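Local coordinates for protein aminopentol aminotransferase (Sphingopyxis macrogoltabida, PDB 6HBS) that catalyses the pyridoxal-phosphate-dependent deamination of aminopentol, hydrolysed fumonisin B1, to its 2-keto product, with pyruvate as the preferred amino acceptor, at residues V127-H132 and A278-I282; L227-D231 and D241-T245; T28-P32 and P412-L416; E200-Q205 and M344-F348; L43-I47 and A383-D388. One frame throughout, in Å; residues are numbered along the deposited sequence.

Overall arrangement
The five contacts run across the class-III aminotransferase chain from its cofactor-binding core to its terminal parts. Interactions 1 and 2, their centres about 19 Å apart, both belong to the surroundings of the large mixed sheet: strand 226-230 supplies one side of interaction 2, and helix 118-133 of interaction 1 packs on that sheet. Interaction 4 touches interaction 3 where Phe202 meets Leu416, their centres about 17 Å apart, and joins a loop after strand 197-198 to the two-stranded sheet 336-339/346-349. Interaction 5 ties the four-stranded sheet that includes 39-43 and 46-49 to helix 386-405. Along the chain, interaction 3 encloses all the others, so both terminal regions close on the same part of the fold.

Interaction 1 (V127-H132 and A278-I282); sequences VLARAH and AARDI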
# COMPACT_ATOMS: atom_id res chain seq x y z
N VAL A 127 9.41 11.09 7.46
CA VAL A 127 9.41 10.85 8.90
C VAL A 127 10.83 10.50 9.39
O VAL A 127 11.29 11.07 10.39
CB VAL A 127 8.36 9.80 9.28
CG1 VAL A 127 8.46 9.42 10.76
CG2 VAL A 127 6.96 10.28 8.96
N LEU A 128 11.53 9.61 8.68
CA LEU A 128 12.92 9.27 8.98
C LEU A 128 13.77 10.55 9.08
O LEU A 128 14.53 10.69 10.03
CB LEU A 128 13.47 8.33 7.91
CG LEU A 128 14.76 7.58 8.23
CD1 LEU A 128 14.88 6.36 7.31
CD2 LEU A 128 16.00 8.42 8.05
N ALA A 129 13.67 11.43 8.08
CA ALA A 129 14.53 12.62 8.02
C ALA A 129 14.29 13.54 9.22
O ALA A 129 15.26 14.07 9.78
CB ALA A 129 14.35 13.34 6.71
N ARG A 130 13.03 13.69 9.64
CA ARG A 130 12.68 14.48 10.80
C ARG A 130 13.25 13.82 12.07
O ARG A 130 13.83 14.52 12.89
CB ARG A 130 11.17 14.67 10.86
CG ARG A 130 10.62 15.58 9.78
CD ARG A 130 9.11 15.70 9.77
NE ARG A 130 8.75 16.85 8.95
CZ ARG A 130 7.57 17.05 8.40
NH1 ARG A 130 6.61 16.14 8.55
NH2 ARG A 130 7.35 18.16 7.71
N ALA A 131 13.10 12.49 12.21
CA ALA A 131 13.71 11.75 13.34
C ALA A 131 15.23 11.92 13.38
O ALA A 131 15.81 12.06 14.47
CB ALA A 131 13.37 10.28 13.30
N HIS A 132 15.87 11.85 12.21
CA HIS A 132 17.31 11.85 12.07
C HIS A 132 17.87 13.21 12.50
O HIS A 132 18.88 13.27 13.18
CB HIS A 132 17.73 11.55 10.64
CG HIS A 132 19.20 11.63 10.39
ND1 HIS A 132 20.04 10.58 10.65
CD2 HIS A 132 19.97 12.62 9.89
CE1 HIS A 132 21.28 10.93 10.32
NE2 HIS A 132 21.26 12.18 9.86
N ALA A 278 17.84 6.31 12.71
CA ALA A 278 16.54 6.95 12.61
C ALA A 278 15.51 5.98 11.99
O ALA A 278 14.35 5.99 12.34
CB ALA A 278 16.65 8.20 11.78
N ALA A 279 15.96 5.18 11.04
CA ALA A 279 15.12 4.17 10.43
C ALA A 279 14.62 3.18 11.49
O ALA A 279 13.50 2.66 11.38
CB ALA A 279 15.89 3.44 9.36
N ARG A 280 15.45 2.88 12.48
CA ARG A 280 15.02 1.96 13.58
C ARG A 280 14.07 2.64 14.57
O ARG A 280 13.25 1.96 15.20
CB ARG A 280 16.23 1.40 14.30
CG ARG A 280 17.13 0.56 13.41
CD ARG A 280 18.42 0.21 14.12
NE ARG A 280 18.17 -0.72 15.20
CZ ARG A 280 19.10 -1.14 16.05
NH1 ARG A 280 20.30 -0.60 16.01
NH2 ARG A 280 18.81 -2.06 16.95
N ASP A 281 14.20 3.96 14.75
CA ASP A 281 13.46 4.68 15.78
C ASP A 281 12.03 4.93 15.34
O ASP A 281 11.14 4.97 16.15
CB ASP A 281 14.08 6.05 16.13
CG ASP A 281 15.39 6.00 16.91
OD1 ASP A 281 15.72 4.93 17.47
OD2 ASP A 281 16.08 7.03 16.93
N ILE A 282 11.82 5.17 14.04
CA ILE A 282 10.46 5.46 13.54
C ILE A 282 9.64 4.16 13.56
O ILE A 282 10.19 3.09 13.58
CB ILE A 282 10.49 6.08 12.12
CG1 ILE A 282 11.09 5.13 11.08
CG2 ILE A 282 11.17 7.43 12.16
CD1 ILE A 282 11.04 5.65 9.66
O HOH W 1 20.09 8.15 11.94
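Apolar contacts carry most of this meeting, and Leu128 and Ile282, the residue just after helix 276-281, divide the work. Leu128 straddles the start of 278-282 with its two methyls: CD1 lies 3.7 Å from CB of Ala279, and CD2 is 3.8 Å from CB of Ala278. Its CG stands anti to the backbone N (chi1 -164°), which turns the fork off the helix flank toward the two alanines. Ile282 answers from the other segment with both branches. CG2 is wedged between CG1 of Val127, at 3.6 Å, and CB of Ala131, at 3.8 Å, while CD1 reaches CB of Leu128. The small methyl of Ala278 permits a close approach, its CB 3.7 Å from CB of His132 and equally near the backbone O of Leu128; the CA atoms of His132 and Ala278 are 5.0 Å apart.

The polar part is a single water bridge at the partly exposed end. The water sits in the plane of the His132 ring, 2.8 Å from ND1, and accepts from the backbone N of Ala278 at 3.0 Å.

Leu128 and Ala279 both rest on Trp111 of strand 111-115, and Val127 packs on Ala157 of the second subunit. Alanines let helices 118-133 and 276-281 approach, Leu128 and Ile282 fill the join, and the pair lies beside the central sheet of the PLP-dependent aminotransferase fold, at the subunit interface.

Interaction 2 (L227-D231 and D241-T245); sequences LVVDD and DCSWT. With PLP (pyridoxal-5'-phosphate), chain C.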
# COMPACT_ATOMS: atom_id res chain seq x y z
N LEU A 227 19.53 14.10 1.71
CA LEU A 227 19.16 14.14 0.30
C LEU A 227 18.38 12.87 -0.04
O LEU A 227 18.89 11.76 0.11
CB LEU A 227 20.40 14.25 -0.59
CG LEU A 227 20.08 14.35 -2.09
CD1 LEU A 227 19.13 15.50 -2.37
CD2 LEU A 227 21.34 14.47 -2.92
N VAL A 228 17.16 13.07 -0.51
CA VAL A 228 16.26 11.99 -0.86
C VAL A 228 15.97 12.07 -2.36
O VAL A 228 15.37 13.03 -2.83
CB VAL A 228 14.95 12.08 -0.06
CG1 VAL A 228 14.08 10.86 -0.36
CG2 VAL A 228 15.19 12.24 1.45
N VAL A 229 16.37 11.03 -3.11
CA VAL A 229 15.99 10.98 -4.52
C VAL A 229 14.75 10.10 -4.64
O VAL A 229 14.78 8.95 -4.24
CB VAL A 229 17.14 10.48 -5.40
CG1 VAL A 229 16.66 10.08 -6.78
CG2 VAL A 229 18.24 11.52 -5.50
N ASP A 230 13.67 10.65 -5.21
CA ASP A 230 12.46 9.89 -5.43
C ASP A 230 12.55 9.20 -6.79
O ASP A 230 12.25 9.82 -7.79
CB ASP A 230 11.22 10.75 -5.26
CG ASP A 230 9.94 9.99 -5.44
OD1 ASP A 230 10.02 8.80 -5.83
OD2 ASP A 230 8.87 10.62 -5.29
N ASP A 231 12.94 7.92 -6.79
CA ASP A 231 13.16 7.13 -7.99
C ASP A 231 11.99 6.17 -8.24
O ASP A 231 12.17 5.18 -8.98
CB ASP A 231 14.47 6.36 -7.93
CG ASP A 231 15.46 6.76 -9.01
OD1 ASP A 231 15.01 7.08 -10.15
OD2 ASP A 231 16.67 6.69 -8.72
N ASP A 241 21.08 1.57 -11.21
CA ASP A 241 21.30 2.15 -9.91
C ASP A 241 20.42 3.41 -9.86
O ASP A 241 19.63 3.67 -10.78
CB ASP A 241 22.81 2.33 -9.71
CG ASP A 241 23.30 2.56 -8.29
OD1 ASP A 241 22.51 2.96 -7.42
OD2 ASP A 241 24.48 2.32 -8.06
N CYS A 242 20.52 4.15 -8.76
CA CYS A 242 19.82 5.39 -8.58
C CYS A 242 20.03 6.24 -9.85
O CYS A 242 21.14 6.27 -10.39
CB CYS A 242 20.34 6.11 -7.35
SG CYS A 242 19.52 7.70 -7.03
N SER A 243 18.97 6.91 -10.30
CA SER A 243 18.97 7.62 -11.55
C SER A 243 19.94 8.81 -11.55
O SER A 243 20.11 9.39 -12.61
CB SER A 243 17.59 8.07 -11.87
OG SER A 243 16.69 6.97 -11.98
N TRP A 244 20.48 9.24 -10.40
CA TRP A 244 21.52 10.29 -10.36
C TRP A 244 22.94 9.73 -10.43
O TRP A 244 23.90 10.50 -10.27
CB TRP A 244 21.34 11.22 -9.15
CG TRP A 244 20.38 12.34 -9.46
CD1 TRP A 244 19.63 12.50 -10.59
CD2 TRP A 244 20.12 13.48 -8.64
NE1 TRP A 244 18.91 13.66 -10.53
CE2 TRP A 244 19.17 14.28 -9.34
CE3 TRP A 244 20.57 13.90 -7.39
CZ2 TRP A 244 18.68 15.47 -8.82
CZ3 TRP A 244 20.07 15.08 -6.88
CH2 TRP A 244 19.13 15.84 -7.58
N THR A 245 23.10 8.43 -10.68
CA THR A 245 24.43 7.83 -10.75
C THR A 245 25.31 8.52 -11.80
O THR A 245 26.45 8.82 -11.51
CB THR A 245 24.39 6.34 -11.13
OG1 THR A 245 23.51 5.66 -10.24
CG2 THR A 245 25.77 5.72 -11.04
N1 PLP C . 6.78 9.31 -6.37
C2 PLP C . 6.80 9.41 -7.72
C2A PLP C . 7.90 10.16 -8.44
C3 PLP C . 5.78 8.72 -8.50
O3 PLP C . 5.78 8.79 -9.85
C4 PLP C . 4.74 7.93 -7.79
C4A PLP C . 3.73 7.23 -8.62
C5 PLP C . 4.80 7.96 -6.30
C6 PLP C . 5.84 8.63 -5.68
C5A PLP C . 3.78 7.21 -5.43
O4P PLP C . 3.75 5.80 -5.74
P PLP C . 2.32 5.10 -5.49
O1P PLP C . 1.37 5.61 -6.47
O2P PLP C . 1.93 5.53 -4.11
O3P PLP C . 2.69 3.64 -5.68
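The backbone N of Ser243 donates to OD2 of Asp231 at 2.8 Å, nearly straight at 172° and on the syn lone pair. The hydroxyl OG of the same serine donates to the other carboxylate oxygen, OD1 of Asp231, at a very short 2.5 Å, a length to be taken as doubtful. The serine's chi1 of -60° keeps OG beside its own N, bringing both donors to the same carboxylate, and together they would hold its rotation. An asparagine in place of Asp231 would probably cost one of these two bonds, since its NH2 cannot accept from Ser243, and would leave that donor without its mate.

The rest is mainly apolar. CG1 of Val229 lies 3.7 Å from SG of Cys242, and the valine's other methyl, CG2, is 3.8 Å from CE3 of Trp244, the two side chains crossing obliquely. Leu227 brings CD2 to the edge of the same indole, at CZ3. A type I turn from Cys242 to Thr245 carries Ser243 and Trp244 at its centre.

On the strand's other side, OD2 of Asp230 lies 2.7 Å from N1 of the PLP pyridine and also bonds His146. Strand 226-230 runs between strands 189-194 and 253-256, with Leu227 against helix 210-223; Trp244 packs on Ala213 of that helix and donates through NE1 to the backbone O of Pro196.

Interaction 3 (T28-P32 and P412-L416); sequences TRLLP and PHPIL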
# COMPACT_ATOMS: atom_id res chain seq x y z
N THR A 28 -9.96 7.92 -16.63
CA THR A 28 -9.99 8.54 -17.95
C THR A 28 -10.80 9.86 -17.94
O THR A 28 -11.09 10.37 -19.00
CB THR A 28 -10.56 7.56 -18.98
OG1 THR A 28 -11.89 7.25 -18.59
CG2 THR A 28 -9.76 6.28 -19.06
N ARG A 29 -11.13 10.40 -16.76
CA ARG A 29 -11.95 11.60 -16.62
C ARG A 29 -11.43 12.78 -17.47
O ARG A 29 -12.22 13.55 -17.98
CB ARG A 29 -12.00 12.00 -15.14
CG ARG A 29 -12.80 13.26 -14.86
CD ARG A 29 -13.29 13.34 -13.43
NE ARG A 29 -14.61 13.96 -13.41
CZ ARG A 29 -14.84 15.27 -13.37
NH1 ARG A 29 -16.05 15.72 -13.62
NH2 ARG A 29 -13.87 16.12 -13.07
N LEU A 30 -10.10 12.94 -17.56
CA LEU A 30 -9.47 14.08 -18.24
C LEU A 30 -8.95 13.71 -19.63
O LEU A 30 -8.23 14.52 -20.21
CB LEU A 30 -8.31 14.60 -17.38
CG LEU A 30 -8.69 15.16 -16.01
CD1 LEU A 30 -7.44 15.61 -15.25
CD2 LEU A 30 -9.68 16.30 -16.15
N LEU A 31 -9.31 12.52 -20.15
CA LEU A 31 -8.87 12.06 -21.49
C LEU A 31 -10.00 12.17 -22.48
O LEU A 31 -11.16 12.26 -22.09
CB LEU A 31 -8.38 10.61 -21.41
CG LEU A 31 -7.02 10.43 -20.74
CD1 LEU A 31 -6.74 8.95 -20.48
CD2 LEU A 31 -5.91 11.05 -21.57
N PRO A 32 -9.73 12.16 -23.81
CA PRO A 32 -10.81 12.06 -24.79
C PRO A 32 -11.72 10.86 -24.49
O PRO A 32 -11.28 9.86 -23.92
CB PRO A 32 -10.09 11.96 -26.15
CG PRO A 32 -8.76 12.68 -25.88
CD PRO A 32 -8.41 12.35 -24.43
N PRO A 412 -11.19 21.93 -27.27
CA PRO A 412 -10.55 21.52 -26.02
C PRO A 412 -11.48 20.57 -25.24
O PRO A 412 -12.69 20.57 -25.45
CB PRO A 412 -10.33 22.84 -25.26
CG PRO A 412 -11.42 23.75 -25.78
CD PRO A 412 -11.63 23.34 -27.23
N HIS A 413 -10.90 19.77 -24.35
CA HIS A 413 -11.66 18.89 -23.47
C HIS A 413 -12.48 19.73 -22.48
O HIS A 413 -11.90 20.57 -21.80
CB HIS A 413 -10.66 17.96 -22.78
CG HIS A 413 -11.31 16.92 -21.94
ND1 HIS A 413 -11.78 17.19 -20.67
CD2 HIS A 413 -11.56 15.61 -22.19
CE1 HIS A 413 -12.30 16.08 -20.17
NE2 HIS A 413 -12.17 15.09 -21.08
N PRO A 414 -13.82 19.54 -22.35
CA PRO A 414 -14.65 20.41 -21.51
C PRO A 414 -14.17 20.52 -20.05
O PRO A 414 -13.92 21.64 -19.56
CB PRO A 414 -16.06 19.78 -21.53
CG PRO A 414 -15.85 18.37 -22.11
CD PRO A 414 -14.62 18.48 -22.99
N ILE A 415 -14.02 19.36 -19.38
CA ILE A 415 -13.62 19.30 -17.97
C ILE A 415 -12.25 19.98 -17.79
O ILE A 415 -12.03 20.68 -16.80
CB ILE A 415 -13.64 17.84 -17.43
CG1 ILE A 415 -15.06 17.25 -17.41
CG2 ILE A 415 -12.98 17.76 -16.05
CD1 ILE A 415 -15.35 16.25 -18.52
N LEU A 416 -11.36 19.79 -18.77
CA LEU A 416 -10.06 20.47 -18.83
C LEU A 416 -10.24 21.86 -19.47
O LEU A 416 -10.66 22.81 -18.83
CB LEU A 416 -9.10 19.61 -19.64
CG LEU A 416 -7.73 20.22 -19.90
CD1 LEU A 416 -6.83 20.06 -18.70
CD2 LEU A 416 -7.09 19.60 -21.13
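Two irregular segments meet here, a type I turn from Thr28 to Leu31 and the last modelled residues of the chain, with the CA atoms of Leu30 and Leu416 6.4 Å apart and those of Pro32 and His413 7.0 Å. His413 lays its ring against the turn. The carbonyl O of Leu30 is over the centre of one face of the imidazole and CD of Pro414 on the opposite one. At the ring's edge, NE2 comes to 3.2 Å from the O of Leu31, near the ring plane. CE1 is 3.3 Å from the O of Arg29. The other nitrogen, ND1, accepts from the backbone N of Leu416 at 3.2 Å, with the donor close to the ring plane, a bond that limits the ring's rotation.

Ile415 makes the second half of the contact through CG2, placed anti to the backbone N, between Leu30 and Arg29. It lies 3.6 Å from CD2 of Leu30 and 3.5 Å from NH2 of Arg29. The arginine, bent at chi3 (-144°), crosses the isoleucine at about a right angle, and CG1 of Ile415 lies over a face of its guanidinium.

The Leu30 carbonyl has a partner in Tyr359 OH, on helix 356-367. With ND1 of His413 acting as acceptor, a neutral imidazole would probably carry its proton on NE2.

Interaction 4 (E200-Q205 and M344-F348); sequences EVFEDQ and MPQIF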
# COMPACT_ATOMS: atom_id res chain seq x y z
N GLU A 200 6.36 15.64 -14.84
CA GLU A 200 5.04 16.01 -14.32
C GLU A 200 4.04 16.20 -15.45
O GLU A 200 4.43 16.50 -16.59
CB GLU A 200 5.14 17.29 -13.47
CG GLU A 200 6.12 17.16 -12.31
CD GLU A 200 5.79 16.07 -11.30
OE1 GLU A 200 6.72 15.56 -10.62
OE2 GLU A 200 4.62 15.75 -11.17
N VAL A 201 2.76 16.11 -15.08
CA VAL A 201 1.65 16.22 -16.01
C VAL A 201 1.52 17.64 -16.56
O VAL A 201 1.81 18.62 -15.89
CB VAL A 201 0.32 15.74 -15.40
CG1 VAL A 201 0.40 14.25 -15.07
CG2 VAL A 201 -0.09 16.58 -14.19
N PHE A 202 1.05 17.71 -17.81
CA PHE A 202 0.74 18.96 -18.51
C PHE A 202 1.97 19.87 -18.62
O PHE A 202 1.82 21.04 -18.90
CB PHE A 202 -0.41 19.70 -17.83
CG PHE A 202 -1.74 19.00 -17.95
CD1 PHE A 202 -2.45 19.06 -19.14
CD2 PHE A 202 -2.26 18.26 -16.91
CE1 PHE A 202 -3.68 18.43 -19.26
CE2 PHE A 202 -3.47 17.60 -17.03
CZ PHE A 202 -4.17 17.68 -18.21
N GLU A 203 3.17 19.32 -18.46
CA GLU A 203 4.37 20.13 -18.46
C GLU A 203 5.47 19.37 -19.21
O GLU A 203 5.58 18.14 -19.09
CB GLU A 203 4.73 20.45 -17.00
CG GLU A 203 6.00 21.27 -16.85
CD GLU A 203 6.44 21.49 -15.40
OE1 GLU A 203 7.64 21.74 -15.18
OE2 GLU A 203 5.58 21.37 -14.51
N ASP A 204 6.28 20.13 -19.97
CA ASP A 204 7.45 19.59 -20.66
C ASP A 204 8.39 19.03 -19.61
O ASP A 204 8.50 19.55 -18.48
CB ASP A 204 8.15 20.63 -21.54
CG ASP A 204 7.31 21.13 -22.72
OD1 ASP A 204 6.64 20.32 -23.39
OD2 ASP A 204 7.31 22.35 -22.97
N GLN A 205 9.02 17.91 -19.97
CA GLN A 205 10.03 17.27 -19.13
C GLN A 205 11.39 17.94 -19.37
O GLN A 205 11.60 18.61 -20.39
CB GLN A 205 10.07 15.77 -19.40
CG GLN A 205 8.75 15.11 -19.03
CD GLN A 205 8.83 13.60 -18.95
OE1 GLN A 205 8.40 13.03 -17.95
NE2 GLN A 205 9.35 12.96 -20.00
N MET A 344 11.23 7.39 -21.50
CA MET A 344 10.13 7.87 -20.66
C MET A 344 9.65 9.20 -21.22
O MET A 344 9.79 10.22 -20.56
CB MET A 344 10.54 8.09 -19.21
CG MET A 344 10.89 6.83 -18.50
SD MET A 344 11.34 7.05 -16.74
CE MET A 344 10.04 8.09 -16.08
N PRO A 345 9.10 9.21 -22.45
CA PRO A 345 8.90 10.46 -23.18
C PRO A 345 7.61 11.19 -22.86
O PRO A 345 6.57 10.58 -22.58
CB PRO A 345 8.94 10.00 -24.65
CG PRO A 345 8.33 8.62 -24.62
CD PRO A 345 8.75 8.04 -23.27
N GLN A 346 7.70 12.52 -22.88
CA GLN A 346 6.55 13.40 -22.90
C GLN A 346 6.46 13.93 -24.33
O GLN A 346 7.44 14.46 -24.87
CB GLN A 346 6.74 14.52 -21.88
CG GLN A 346 5.55 15.45 -21.70
CD GLN A 346 4.58 14.91 -20.69
OE1 GLN A 346 3.90 13.91 -20.96
NE2 GLN A 346 4.50 15.56 -19.53
N ILE A 347 5.31 13.73 -24.96
CA ILE A 347 5.14 14.02 -26.39
C ILE A 347 3.94 14.96 -26.52
O ILE A 347 2.80 14.54 -26.51
CB ILE A 347 4.98 12.72 -27.21
CG1 ILE A 347 6.18 11.79 -27.02
CG2 ILE A 347 4.76 13.06 -28.68
CD1 ILE A 347 6.03 10.40 -27.68
N PHE A 348 4.24 16.25 -26.57
CA PHE A 348 3.28 17.30 -26.73
C PHE A 348 3.42 17.94 -28.13
O PHE A 348 4.42 17.72 -28.84
CB PHE A 348 3.52 18.39 -25.69
CG PHE A 348 3.20 18.06 -24.25
CD1 PHE A 348 2.61 16.86 -23.87
CD2 PHE A 348 3.48 18.98 -23.25
CE1 PHE A 348 2.32 16.58 -22.54
CE2 PHE A 348 3.21 18.69 -21.91
CZ PHE A 348 2.62 17.50 -21.57
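The small antiparallel sheet 336-339/346-349 receives the loop after strand 197-198 here, close to the cofactor site: the side chain of Glu200 is about 6 Å from PLP, its OE1 bonded to Tyr145 N. Two glutamine amides, one from each segment, make the polar links. Gln205 NE2 donates to the backbone O of Met344 at 2.8 Å, the acceptor lying exactly in the amide plane and the donor in the carbonyl plane. In return, Gln346 NE2 donates to the O of Glu203, also at 2.8 Å, but tilted 28° from that carbonyl's plane. Gln346 gets there by bending at chi2 (86°), whereas Gln205 stays extended beyond CG. The two side chains cross at about a right angle, with CG of Gln205 3.5 Å from CB of Gln346. With an alanine in place of Gln205, the Met344 carbonyl would probably lose this donor and the flank of Gln346 its cover.

The turn from Glu200 to Glu203, of type II, has Phe202 at positive phi. Phe202 stacks on Tyr375 and meets Phe355 edge-to-face, and Phe355 in turn meets Phe348 edge-to-face. Lys337 forms a salt bridge with OD2 of Asp204, whose other oxygen, OD1, is 3.4 Å from CD2 of Phe348. CG of Gln346 lies over one face of the Phe348 ring, toward the rim, and at the ring's edge the backbone N of Glu203 lies in plane, 3.5 Å from CE2.

Interaction 5 (L43-I47 and A383-D388); sequences LGARI and AHTVDD
Ala45 sets its CB squarely over the His384 ring, 3.6 Å from the centroid and only 4° off the normal, a CH-pi contact in which the methyl is nearly equidistant from all five ring atoms. Beside it, CB of Ala383 rests 3.8 Å from the C of Gly44. The charged link is a salt bridge: Arg46 NH1 donates to OD1 of Asp388 at 2.8 Å, and NH2 adds a weak bond to the same oxygen. OD1 lies at the edge of the guanidinium, near its plane, yet the arginine meets it from above the carboxylate, guanidinium and carboxylate planes 51° apart. Arg46 is extended from CG to NE, which carries its charge out to the helix start.

The turn from Leu43 to Arg46 is a type II' hairpin turn joining strands 39-43 and 46-49, with Gly44 at positive phi. On the other segment, Thr385 and Asp388 form a capping box on helix 386-405: Asp388 N donates to Thr385 OG1 at 3.0 Å, and Thr385 N to OD2 of Asp388 at 2.9 Å. The box thereby holds the carboxylate for Arg46.

Farther out, a water accepts from Arg46 NH2 and donates to Asp387 OD1. Ser381 OG bonds His384 ND1.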
# COMPACT_ATOMS: atom_id res chain seq x y z
N LEU A 43 -0.32 -8.63 -22.27
CA LEU A 43 0.77 -9.50 -22.60
C LEU A 43 1.85 -8.74 -23.37
O LEU A 43 1.56 -8.05 -24.36
CB LEU A 43 0.25 -10.68 -23.44
CG LEU A 43 1.30 -11.72 -23.83
CD1 LEU A 43 1.76 -12.49 -22.59
CD2 LEU A 43 0.77 -12.70 -24.90
N GLY A 44 3.10 -8.91 -22.95
CA GLY A 44 4.22 -8.28 -23.61
C GLY A 44 4.12 -6.77 -23.50
O GLY A 44 4.16 -6.25 -22.40
N ALA A 45 3.96 -6.08 -24.65
CA ALA A 45 3.80 -4.64 -24.69
C ALA A 45 2.38 -4.26 -25.09
O ALA A 45 2.14 -3.14 -25.50
CB ALA A 45 4.81 -4.03 -25.65
N ARG A 46 1.42 -5.18 -24.94
CA ARG A 46 0.08 -4.95 -25.36
C ARG A 46 -0.91 -5.08 -24.20
O ARG A 46 -0.76 -5.93 -23.34
CB ARG A 46 -0.30 -5.95 -26.47
CG ARG A 46 0.24 -5.58 -27.84
CD ARG A 46 -0.09 -6.61 -28.92
NE ARG A 46 0.26 -6.11 -30.26
CZ ARG A 46 1.51 -5.87 -30.67
NH1 ARG A 46 2.54 -6.15 -29.89
NH2 ARG A 46 1.71 -5.30 -31.85
N ILE A 47 -1.99 -4.31 -24.30
CA ILE A 47 -3.19 -4.45 -23.47
C ILE A 47 -4.38 -4.60 -24.40
O ILE A 47 -4.34 -4.11 -25.52
CB ILE A 47 -3.39 -3.22 -22.55
CG1 ILE A 47 -3.55 -1.93 -23.35
CG2 ILE A 47 -2.28 -3.14 -21.54
CD1 ILE A 47 -3.46 -0.64 -22.52
N ALA A 383 9.88 -5.28 -23.59
CA ALA A 383 9.08 -6.14 -24.44
C ALA A 383 8.60 -5.43 -25.71
O ALA A 383 8.05 -6.10 -26.57
CB ALA A 383 7.89 -6.68 -23.70
N HIS A 384 8.77 -4.10 -25.82
CA HIS A 384 8.51 -3.39 -27.07
C HIS A 384 9.54 -3.84 -28.13
O HIS A 384 10.70 -3.70 -27.92
CB HIS A 384 8.54 -1.87 -26.90
CG HIS A 384 7.36 -1.29 -26.19
ND1 HIS A 384 7.19 -1.38 -24.82
CD2 HIS A 384 6.27 -0.65 -26.65
CE1 HIS A 384 6.08 -0.77 -24.47
NE2 HIS A 384 5.49 -0.30 -25.58
N THR A 385 9.05 -4.38 -29.26
CA THR A 385 9.93 -4.90 -30.34
C THR A 385 10.08 -3.87 -31.47
O THR A 385 9.35 -2.85 -31.55
CB THR A 385 9.35 -6.19 -30.92
OG1 THR A 385 8.09 -5.89 -31.55
CG2 THR A 385 9.15 -7.25 -29.85
N VAL A 386 11.02 -4.15 -32.38
CA VAL A 386 11.19 -3.30 -33.58
C VAL A 386 9.88 -3.27 -34.37
O VAL A 386 9.51 -2.21 -34.83
CB VAL A 386 12.39 -3.75 -34.43
CG1 VAL A 386 13.70 -3.36 -33.76
CG2 VAL A 386 12.38 -5.25 -34.72
N ASP A 387 9.18 -4.41 -34.49
CA ASP A 387 7.89 -4.46 -35.19
C ASP A 387 6.84 -3.62 -34.47
O ASP A 387 5.97 -2.99 -35.12
CB ASP A 387 7.30 -5.87 -35.33
CG ASP A 387 6.17 -5.91 -36.36
OD1 ASP A 387 4.98 -5.65 -36.00
OD2 ASP A 387 6.48 -6.13 -37.55
N ASP A 388 6.85 -3.65 -33.12
CA ASP A 388 5.91 -2.79 -32.40
C ASP A 388 6.12 -1.32 -32.79
O ASP A 388 5.18 -0.61 -33.00
CB ASP A 388 6.07 -2.93 -30.88
CG ASP A 388 5.65 -4.29 -30.37
OD1 ASP A 388 4.83 -4.94 -31.05
OD2 ASP A 388 6.18 -4.70 -29.33
O HOH W 2 3.64 -5.29 -33.97